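Local coordinates for protein beta-N-acetylhexosaminidase (PDB 5BU9) that probably hydrolyses terminal non-reducing N-acetyl-D-hexosamine residues in N-acetyl-beta-D-hexosaminides, as a member of glycosyl hydrolase family 3, at residues Q9-G12 against Q13-V17; T115-G118 against A119-A122; E274-Q277 against A278-P281; S299-P302 against S303-A306. All coordinates share one frame; numbering follows the deposited sequence.

Overall arrangement
All four contacts are local, between residues a few positions apart along the chain, and all lie within the TIM-barrel-type family 3 domain. Contact 1 leads into strand 15-20. Contacts 3 and 4 follow the C-terminal ends of strands 264-267 and 296-298, the side of a TIM barrel on which the active site is generally found. Contact 4 lies between contacts 1 and 3, its centre about 13 Å from each of theirs, and touches both: Val17 CG2 packs on Pro302 CB (3.5 Å), and Pro281 CB meets Ile304 CD1 (4.1 Å). Contact 2, on helix 107-123, stands apart, its centre about 35 Å from that of contact 3 and across the middle of the chain.

Contact 1: Q9-G12 against Q13-V17; sequences QRVG and QLFMV
Gln13 and Leu14 bond back to Gln9, Arg10 and Val11 where helix 7-12 ends and the chain enters strand 15-20 of the barrel sheet; a type I beta turn, Gly12 to Phe15, makes the change of direction. Among the backbone hydrogen bonds, Gln13 N reaches Gln9 O at 3.1 Å and, weakly, Arg10 O at 3.0 Å. Leu14 N lies 2.8 Å from Val11 O, and Phe15 N closes the turn on Gly12 O at 3.3 Å.

One water ties a side chain to the helix end. It donates to Gln9 O (2.7 Å) and accepts from Gln13 NE2 (2.8 Å), so Gln9 O is gripped twice. The Gln13 chain bends at chi2 (-68°), which turns its amide back toward the helix end, within reach of the water, while OE1 bonds to Lys337. Arg10 turns away to a salt bridge with Asp327.

The apolar part is buried, with helix 305-318 packing on both Val11 and Phe15. These two side chains run alongside each other, Val11 CG1 4.0 Å from Phe15 CE1, and Val11 O comes in at the ring's edge, near its plane, 3.5 Å from Phe15 CD1.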
loop_
_atom_site.group_PDB
_atom_site.type_symbol
_atom_site.label_atom_id
_atom_site.label_comp_id
_atom_site.label_asym_id
_atom_site.label_seq_id
_atom_site.Cartn_x
_atom_site.Cartn_y
_atom_site.Cartn_z
ATOM N N GLN A 9 -5.031 18.676 -9.165
ATOM C CA GLN A 9 -4.347 18.437 -7.913
ATOM C C GLN A 9 -5.069 17.380 -7.065
ATOM O O GLN A 9 -4.406 16.595 -6.390
ATOM C CB GLN A 9 -4.200 19.745 -7.148
ATOM C CG GLN A 9 -3.184 20.693 -7.776
ATOM C CD GLN A 9 -3.307 22.076 -7.205
ATOM O OE1 GLN A 9 -4.357 22.430 -6.693
ATOM N NE2 GLN A 9 -2.238 22.867 -7.276
ATOM N N ARG A 10 -6.402 17.331 -7.109
ATOM C CA ARG A 10 -7.126 16.310 -6.339
ATOM C C ARG A 10 -6.867 14.916 -6.910
ATOM O O ARG A 10 -6.548 13.983 -6.168
ATOM C CB ARG A 10 -8.632 16.608 -6.296
ATOM C CG ARG A 10 -8.970 17.894 -5.556
ATOM C CD ARG A 10 -10.452 18.009 -5.171
ATOM N NE ARG A 10 -11.380 17.932 -6.303
ATOM C CZ ARG A 10 -11.744 18.956 -7.087
ATOM N NH1 ARG A 10 -11.256 20.168 -6.905
ATOM N NH2 ARG A 10 -12.614 18.771 -8.073
ATOM N N VAL A 11 -6.964 14.784 -8.232
ATOM C CA VAL A 11 -6.584 13.549 -8.890
ATOM C C VAL A 11 -5.147 13.172 -8.490
ATOM O O VAL A 11 -4.872 12.030 -8.119
ATOM C CB VAL A 11 -6.714 13.673 -10.398
ATOM C CG1 VAL A 11 -6.102 12.457 -11.049
ATOM C CG2 VAL A 11 -8.161 13.775 -10.772
ATOM N N GLY A 12 -4.247 14.148 -8.525
ATOM C CA GLY A 12 -2.858 13.922 -8.177
ATOM C C GLY A 12 -2.722 13.301 -6.807
ATOM O O GLY A 12 -1.863 12.452 -6.591
ATOM N N GLN A 13 -3.598 13.664 -5.880
ATOM C CA GLN A 13 -3.535 13.047 -4.550
ATOM C C GLN A 13 -3.859 11.545 -4.509
ATOM O O GLN A 13 -3.563 10.892 -3.503
ATOM C CB GLN A 13 -4.487 13.772 -3.598
ATOM C CG GLN A 13 -4.097 15.168 -3.365
ATOM C CD GLN A 13 -2.813 15.275 -2.583
ATOM O OE1 GLN A 13 -2.664 14.654 -1.528
ATOM N NE2 GLN A 13 -1.868 16.050 -3.105
ATOM N N LEU A 14 -4.514 11.036 -5.567
ATOM C CA LEU A 14 -4.939 9.630 -5.681
ATOM C C LEU A 14 -3.851 8.719 -6.267
ATOM O O LEU A 14 -4.104 7.545 -6.583
ATOM C CB LEU A 14 -6.216 9.536 -6.534
ATOM C CG LEU A 14 -7.373 10.474 -6.154
ATOM C CD1 LEU A 14 -8.602 10.112 -6.985
ATOM C CD2 LEU A 14 -7.689 10.404 -4.650
ATOM N N PHE A 15 -2.635 9.249 -6.414
ATOM C CA PHE A 15 -1.531 8.450 -6.942
ATOM C C PHE A 15 -0.308 8.419 -6.024
ATOM O O PHE A 15 -0.005 9.387 -5.320
ATOM C CB PHE A 15 -1.113 8.958 -8.317
ATOM C CG PHE A 15 -2.066 8.585 -9.414
ATOM C CD1 PHE A 15 -3.218 9.336 -9.641
ATOM C CD2 PHE A 15 -1.814 7.496 -10.224
ATOM C CE1 PHE A 15 -4.101 9.005 -10.654
ATOM C CE2 PHE A 15 -2.690 7.151 -11.253
ATOM C CZ PHE A 15 -3.834 7.908 -11.471
HETATM N N MSE A 16 0.381 7.283 -6.038
HETATM C CA MSE A 16 1.640 7.136 -5.332
HETATM C C MSE A 16 2.697 6.668 -6.342
HETATM O O MSE A 16 2.624 5.551 -6.852
HETATM C CB MSE A 16 1.503 6.168 -4.145
HETATM C CG MSE A 16 2.776 6.111 -3.260
HETATM SE SE MSE A 16 2.579 4.939 -1.711
HETATM C CE MSE A 16 1.822 6.221 -0.465
ATOM N N VAL A 17 3.667 7.524 -6.665
ATOM C CA VAL A 17 4.609 7.162 -7.742
ATOM C C VAL A 17 5.959 6.784 -7.162
ATOM O O VAL A 17 6.461 7.422 -6.226
ATOM C CB VAL A 17 4.743 8.276 -8.790
ATOM C CG1 VAL A 17 5.239 9.554 -8.158
ATOM C CG2 VAL A 17 5.705 7.845 -9.863
HETATM O O HOH W 1 -1.906 17.139 -5.639
#

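Contact 2: T115-G118 against A119-A122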
loop_
_atom_site.group_PDB
_atom_site.type_symbol
_atom_site.label_atom_id
_atom_site.label_comp_id
_atom_site.label_asym_id
_atom_site.label_seq_id
_atom_site.Cartn_x
_atom_site.Cartn_y
_atom_site.Cartn_z
ATOM N N THR A 115 8.877 -0.018 17.308
ATOM C CA THR A 115 9.033 1.394 17.643
ATOM C C THR A 115 10.419 1.865 17.188
ATOM O O THR A 115 10.588 2.946 16.610
ATOM C CB THR A 115 8.870 1.634 19.148
ATOM O OG1 THR A 115 7.596 1.144 19.568
ATOM C CG2 THR A 115 8.993 3.120 19.477
ATOM N N THR A 116 11.415 1.038 17.459
ATOM C CA THR A 116 12.772 1.309 17.032
ATOM C C THR A 116 12.829 1.386 15.510
ATOM O O THR A 116 13.360 2.354 14.970
ATOM C CB THR A 116 13.724 0.235 17.543
ATOM O OG1 THR A 116 13.618 0.169 18.968
ATOM C CG2 THR A 116 15.165 0.536 17.141
ATOM N N TRP A 117 12.266 0.385 14.824
ATOM C CA TRP A 117 12.304 0.329 13.346
ATOM C C TRP A 117 11.619 1.549 12.764
ATOM O O TRP A 117 12.097 2.165 11.815
ATOM C CB TRP A 117 11.630 -0.944 12.824
ATOM C CG TRP A 117 12.270 -2.156 13.366
ATOM C CD1 TRP A 117 13.556 -2.264 13.808
ATOM C CD2 TRP A 117 11.663 -3.438 13.578
ATOM N NE1 TRP A 117 13.793 -3.536 14.270
ATOM C CE2 TRP A 117 12.645 -4.275 14.145
ATOM C CE3 TRP A 117 10.390 -3.958 13.342
ATOM C CZ2 TRP A 117 12.395 -5.612 14.461
ATOM C CZ3 TRP A 117 10.141 -5.276 13.665
ATOM C CH2 TRP A 117 11.136 -6.086 14.222
ATOM N N GLY A 118 10.489 1.906 13.353
ATOM C CA GLY A 118 9.777 3.106 12.950
ATOM C C GLY A 118 10.563 4.398 13.098
ATOM O O GLY A 118 10.472 5.263 12.221
ATOM N N ALA A 119 11.326 4.526 14.192
ATOM C CA ALA A 119 12.115 5.733 14.469
ATOM C C ALA A 119 13.179 5.949 13.372
ATOM O O ALA A 119 13.473 7.080 12.971
ATOM C CB ALA A 119 12.777 5.640 15.855
ATOM N N GLU A 120 13.739 4.841 12.893
ATOM C CA GLU A 120 14.717 4.858 11.821
ATOM C C GLU A 120 14.025 5.300 10.537
ATOM O O GLU A 120 14.547 6.134 9.813
ATOM C CB GLU A 120 15.357 3.476 11.663
ATOM C CG GLU A 120 16.004 2.927 12.942
ATOM C CD GLU A 120 16.319 1.430 12.854
ATOM O OE1 GLU A 120 15.864 0.777 11.891
ATOM O OE2 GLU A 120 17.009 0.899 13.755
ATOM N N LEU A 121 12.841 4.760 10.268
ATOM C CA LEU A 121 12.081 5.191 9.094
ATOM C C LEU A 121 11.796 6.680 9.178
ATOM O O LEU A 121 12.100 7.411 8.249
ATOM C CB LEU A 121 10.783 4.416 8.957
ATOM C CG LEU A 121 10.973 2.969 8.543
ATOM C CD1 LEU A 121 9.609 2.301 8.480
ATOM C CD2 LEU A 121 11.646 2.925 7.219
ATOM N N ALA A 122 11.243 7.136 10.301
ATOM C CA ALA A 122 10.872 8.542 10.464
ATOM C C ALA A 122 12.084 9.443 10.310
ATOM O O ALA A 122 11.986 10.516 9.740
ATOM C CB ALA A 122 10.233 8.780 11.835
HETATM O O HOH W 2 13.699 0.414 9.959
#
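From Thr115 to Ala122 the backbone runs as regular alpha-helix, Ala119 N bonding to Thr115 O, Glu120 N to Thr116 O, Leu121 N to Trp117 O and Ala122 N to Gly118 O. The last is the shortest at 2.8 Å and the straightest, with an N-H...O angle of 168°; Glu120 N to Thr116 O is longer, at 3.3 Å, and the same N-H leans weakly on Trp117 O as well.

Among the side chains, Glu120 does most of the reaching back. Its CG sits beside the backbone N (chi1 -56°), and from there the extended chain passes over the previous turn, CG lying 3.4 Å from Thr116 O. The two carboxylate oxygens then have different neighbours. OE2 approaches the methyl CG2 of Thr116 at 3.9 Å, the two side chains crossing at a slant, and is hydrogen-bonded to Ser94 OG outside the segment. OE1 stands obliquely to the Trp117 indole, 4.3 Å from CD1. A water donates both to OE1 (2.9 Å) and to Trp117 O (3.0 Å), tying the carboxylate to the helix backbone. With an alanine here, Ser94 and the water would be likely to lose their carboxylate mate.

Leu121 CB rests against Gly118 O at 3.4 Å. Trp117 and Leu121 pack on Phe170 and Met174 of helix 160-176, while Thr116 and Ala119 are exposed, the two-sided pattern of an amphipathic outer helix in a TIM-barrel-type domain.

Contact 3: E274-Q277 against A278-P281; sequences EQVQ and AWSP
Glu274 meets Ala278 through a water, which donates to Glu274 O (3.0 Å) and accepts from Ala278 N (2.8 Å). The same carbonyl takes a hydrogen bond from Gln277 N at 3.2 Å, so it braces the chain at two points. Gln275 sends its amide off to the backbone of Val202 and Thr232, but its carbonyl O stays in the contact, lying in the plane of the Trp279 indole at the edge, 3.6 Å from CZ3.

Val276 is the main partner. Its O accepts Trp279 N at 3.3 Å (N-H...O angle 152°), and its CB packs 4.1 Å from Trp279 CE3. Gln277 comes next, its side chain touching Arg284 of helix 281-291. With Trp279 CG beside its own backbone N (chi1 -66°), the six-membered ring swings back, bringing CE3 and CZ3 up to the backbone of Gln275 and Val276. Ala278 CB lies over the rim of one face, 4.0 Å above the ring plane, and Phe246 adds an edge-to-face contact. A glycine in place of Trp279 would probably open a gap beside Val276 and deprive Phe246 of its ring partner. From here the chain heads for helix 281-291, where Ser280 OG caps Asp283 N. Val276 to Trp279 thus forms a type I beta turn that leads into an N-capped helix, in the long loop following a barrel strand.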
loop_
_atom_site.group_PDB
_atom_site.type_symbol
_atom_site.label_atom_id
_atom_site.label_comp_id
_atom_site.label_asym_id
_atom_site.label_seq_id
_atom_site.Cartn_x
_atom_site.Cartn_y
_atom_site.Cartn_z
ATOM N N GLU A 274 2.172 -8.526 -13.535
ATOM C CA GLU A 274 1.691 -9.233 -14.703
ATOM C C GLU A 274 0.182 -9.429 -14.631
ATOM O O GLU A 274 -0.480 -9.393 -15.644
ATOM C CB GLU A 274 2.380 -10.590 -14.849
ATOM C CG GLU A 274 2.066 -11.319 -16.151
ATOM C CD GLU A 274 2.557 -10.561 -17.406
ATOM O OE1 GLU A 274 3.342 -9.570 -17.284
ATOM O OE2 GLU A 274 2.148 -10.966 -18.517
ATOM N N GLN A 275 -0.349 -9.588 -13.418
ATOM C CA GLN A 275 -1.750 -9.888 -13.219
ATOM C C GLN A 275 -2.661 -8.804 -13.827
ATOM O O GLN A 275 -3.784 -9.100 -14.219
ATOM C CB GLN A 275 -2.044 -10.039 -11.733
ATOM C CG GLN A 275 -3.553 -10.096 -11.404
ATOM C CD GLN A 275 -4.109 -11.512 -11.516
ATOM O OE1 GLN A 275 -3.455 -12.403 -12.093
ATOM N NE2 GLN A 275 -5.303 -11.742 -10.942
ATOM N N VAL A 276 -2.182 -7.556 -13.929
ATOM C CA VAL A 276 -3.058 -6.517 -14.496
ATOM C C VAL A 276 -2.579 -5.890 -15.797
ATOM O O VAL A 276 -3.126 -4.875 -16.224
ATOM C CB VAL A 276 -3.329 -5.403 -13.458
ATOM C CG1 VAL A 276 -4.102 -5.974 -12.313
ATOM C CG2 VAL A 276 -2.012 -4.715 -12.974
ATOM N N GLN A 277 -1.589 -6.498 -16.450
ATOM C CA GLN A 277 -1.060 -5.928 -17.694
ATOM C C GLN A 277 -2.070 -6.024 -18.847
ATOM O O GLN A 277 -1.923 -5.292 -19.803
ATOM C CB GLN A 277 0.250 -6.611 -18.113
ATOM C CG GLN A 277 1.414 -6.318 -17.200
ATOM C CD GLN A 277 1.677 -4.826 -17.008
ATOM O OE1 GLN A 277 1.456 -4.256 -15.906
ATOM N NE2 GLN A 277 2.156 -4.189 -18.063
ATOM N N ALA A 278 -3.070 -6.923 -18.766
ATOM C CA ALA A 278 -4.143 -7.017 -19.797
ATOM C C ALA A 278 -4.926 -5.712 -19.969
ATOM O O ALA A 278 -5.482 -5.458 -21.023
ATOM C CB ALA A 278 -5.118 -8.155 -19.465
ATOM N N TRP A 279 -4.968 -4.899 -18.913
ATOM C CA TRP A 279 -5.617 -3.586 -18.952
ATOM C C TRP A 279 -4.606 -2.493 -19.226
ATOM O O TRP A 279 -3.472 -2.577 -18.759
ATOM C CB TRP A 279 -6.327 -3.294 -17.621
ATOM C CG TRP A 279 -7.482 -4.215 -17.355
ATOM C CD1 TRP A 279 -8.815 -3.998 -17.689
ATOM C CD2 TRP A 279 -7.438 -5.480 -16.676
ATOM N NE1 TRP A 279 -9.575 -5.064 -17.273
ATOM C CE2 TRP A 279 -8.765 -5.989 -16.655
ATOM C CE3 TRP A 279 -6.408 -6.248 -16.105
ATOM C CZ2 TRP A 279 -9.086 -7.210 -16.077
ATOM C CZ3 TRP A 279 -6.732 -7.477 -15.513
ATOM C CH2 TRP A 279 -8.068 -7.944 -15.514
ATOM N N SER A 280 -5.009 -1.470 -19.978
ATOM C CA SER A 280 -4.148 -0.331 -20.189
ATOM C C SER A 280 -3.826 0.316 -18.830
ATOM O O SER A 280 -4.583 0.183 -17.856
ATOM C CB SER A 280 -4.848 0.689 -21.120
ATOM O OG SER A 280 -5.796 1.414 -20.366
ATOM N N PRO A 281 -2.714 1.049 -18.751
ATOM C CA PRO A 281 -2.439 1.756 -17.496
ATOM C C PRO A 281 -3.583 2.676 -17.076
ATOM O O PRO A 281 -3.894 2.759 -15.902
ATOM C CB PRO A 281 -1.198 2.570 -17.828
ATOM C CG PRO A 281 -0.482 1.703 -18.906
ATOM C CD PRO A 281 -1.606 1.150 -19.728
HETATM O O HOH W 3 -2.817 -9.416 -17.463
#

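Contact 4: S299-P302 against S303-A306; sequences SADP and SIAA
Asp301 and Ser303 carry the polar side of this contact through one carboxylate oxygen, OD1, which takes two hydrogen bonds. Ser303 OG donates to Asp301 OD1 at 2.7 Å, reaching it on the syn side and not far out of the carboxylate plane. Ser303 N also reaches Asp301 OD1, at 3.1 Å, but from above that plane, 46° out of it. With Asp301 CG trans to the main-chain N (chi1 178°), the carboxylate swings forward along the chain to meet both donors, and this double grip is likely to hold its rotation.

The backbone bonds follow. Ala305 N donates to Pro302 O at 3.1 Å and nearly straight (167°). A water links the same carbonyl to the next amide, donating to Pro302 O (3.0 Å) and accepting from Ala306 N (2.9 Å). The Asp301 OD1 to Ser303 N bond closes an Asx turn, and it leads through a short 3-10 segment into helix 305-318, at the point where the chain leaves barrel strand 296-298 for the helix after it; Ser271 OG holds Asp301 N from outside.

Van der Waals contacts of carbon against oxygen make up the rest. Ile304 crosses Asp301 at about a right angle: its CG1, set between main-chain N and carbonyl, comes to 3.4 Å from Asp301 O, while CG2 lies 4.0 Å from Asp301 OD2. Farther out, Ile304 packs on Arg284 of helix 281-291. Ala305 CB sits 3.5 Å from Pro302 O, and the Pro302 ring also leans on Val27 of helix 26-35.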
loop_
_atom_site.group_PDB
_atom_site.type_symbol
_atom_site.label_atom_id
_atom_site.label_comp_id
_atom_site.label_asym_id
_atom_site.label_seq_id
_atom_site.Cartn_x
_atom_site.Cartn_y
_atom_site.Cartn_z
ATOM N N SER A 299 4.592 1.970 -8.618
ATOM C CA SER A 299 5.931 1.923 -8.023
ATOM C C SER A 299 7.001 1.358 -8.954
ATOM O O SER A 299 7.966 2.049 -9.278
ATOM C CB SER A 299 5.894 1.099 -6.736
ATOM O OG SER A 299 5.198 -0.135 -6.936
ATOM N N ALA A 300 6.824 0.107 -9.385
ATOM C CA ALA A 300 7.850 -0.597 -10.155
ATOM C C ALA A 300 8.190 0.194 -11.415
ATOM O O ALA A 300 9.352 0.388 -11.735
ATOM C CB ALA A 300 7.384 -2.063 -10.521
ATOM N N ASP A 301 7.163 0.644 -12.138
ATOM C CA ASP A 301 7.394 1.353 -13.388
ATOM C C ASP A 301 6.737 2.718 -13.339
ATOM O O ASP A 301 5.615 2.873 -13.809
ATOM C CB ASP A 301 6.854 0.542 -14.567
ATOM C CG ASP A 301 7.017 1.254 -15.918
ATOM O OD1 ASP A 301 7.717 2.291 -15.977
ATOM O OD2 ASP A 301 6.448 0.743 -16.928
ATOM N N PRO A 302 7.443 3.710 -12.793
ATOM C CA PRO A 302 6.831 5.037 -12.651
ATOM C C PRO A 302 6.651 5.750 -14.004
ATOM O O PRO A 302 5.977 6.770 -14.059
ATOM C CB PRO A 302 7.802 5.793 -11.735
ATOM C CG PRO A 302 9.144 5.037 -11.856
ATOM C CD PRO A 302 8.814 3.614 -12.245
ATOM N N SER A 303 7.179 5.207 -15.094
ATOM C CA SER A 303 7.082 5.928 -16.372
ATOM C C SER A 303 5.656 6.045 -16.863
ATOM O O SER A 303 5.385 6.883 -17.708
ATOM C CB SER A 303 7.936 5.282 -17.481
ATOM O OG SER A 303 7.353 4.067 -17.925
ATOM N N ILE A 304 4.741 5.218 -16.354
ATOM C CA ILE A 304 3.355 5.288 -16.836
ATOM C C ILE A 304 2.442 6.103 -15.910
ATOM O O ILE A 304 1.265 6.229 -16.168
ATOM C CB ILE A 304 2.776 3.889 -17.049
ATOM C CG1 ILE A 304 2.823 3.095 -15.747
ATOM C CG2 ILE A 304 3.524 3.171 -18.225
ATOM C CD1 ILE A 304 2.282 1.720 -15.882
ATOM N N ALA A 305 2.980 6.669 -14.836
ATOM C CA ALA A 305 2.149 7.444 -13.936
ATOM C C ALA A 305 1.511 8.645 -14.656
ATOM O O ALA A 305 0.340 8.924 -14.462
ATOM C CB ALA A 305 2.961 7.914 -12.735
ATOM N N ALA A 306 2.283 9.357 -15.473
ATOM C CA ALA A 306 1.791 10.572 -16.132
ATOM C C ALA A 306 0.532 10.305 -16.936
ATOM O O ALA A 306 -0.460 11.026 -16.794
ATOM C CB ALA A 306 2.892 11.192 -17.061
HETATM O O HOH W 4 5.220 9.331 -15.456
#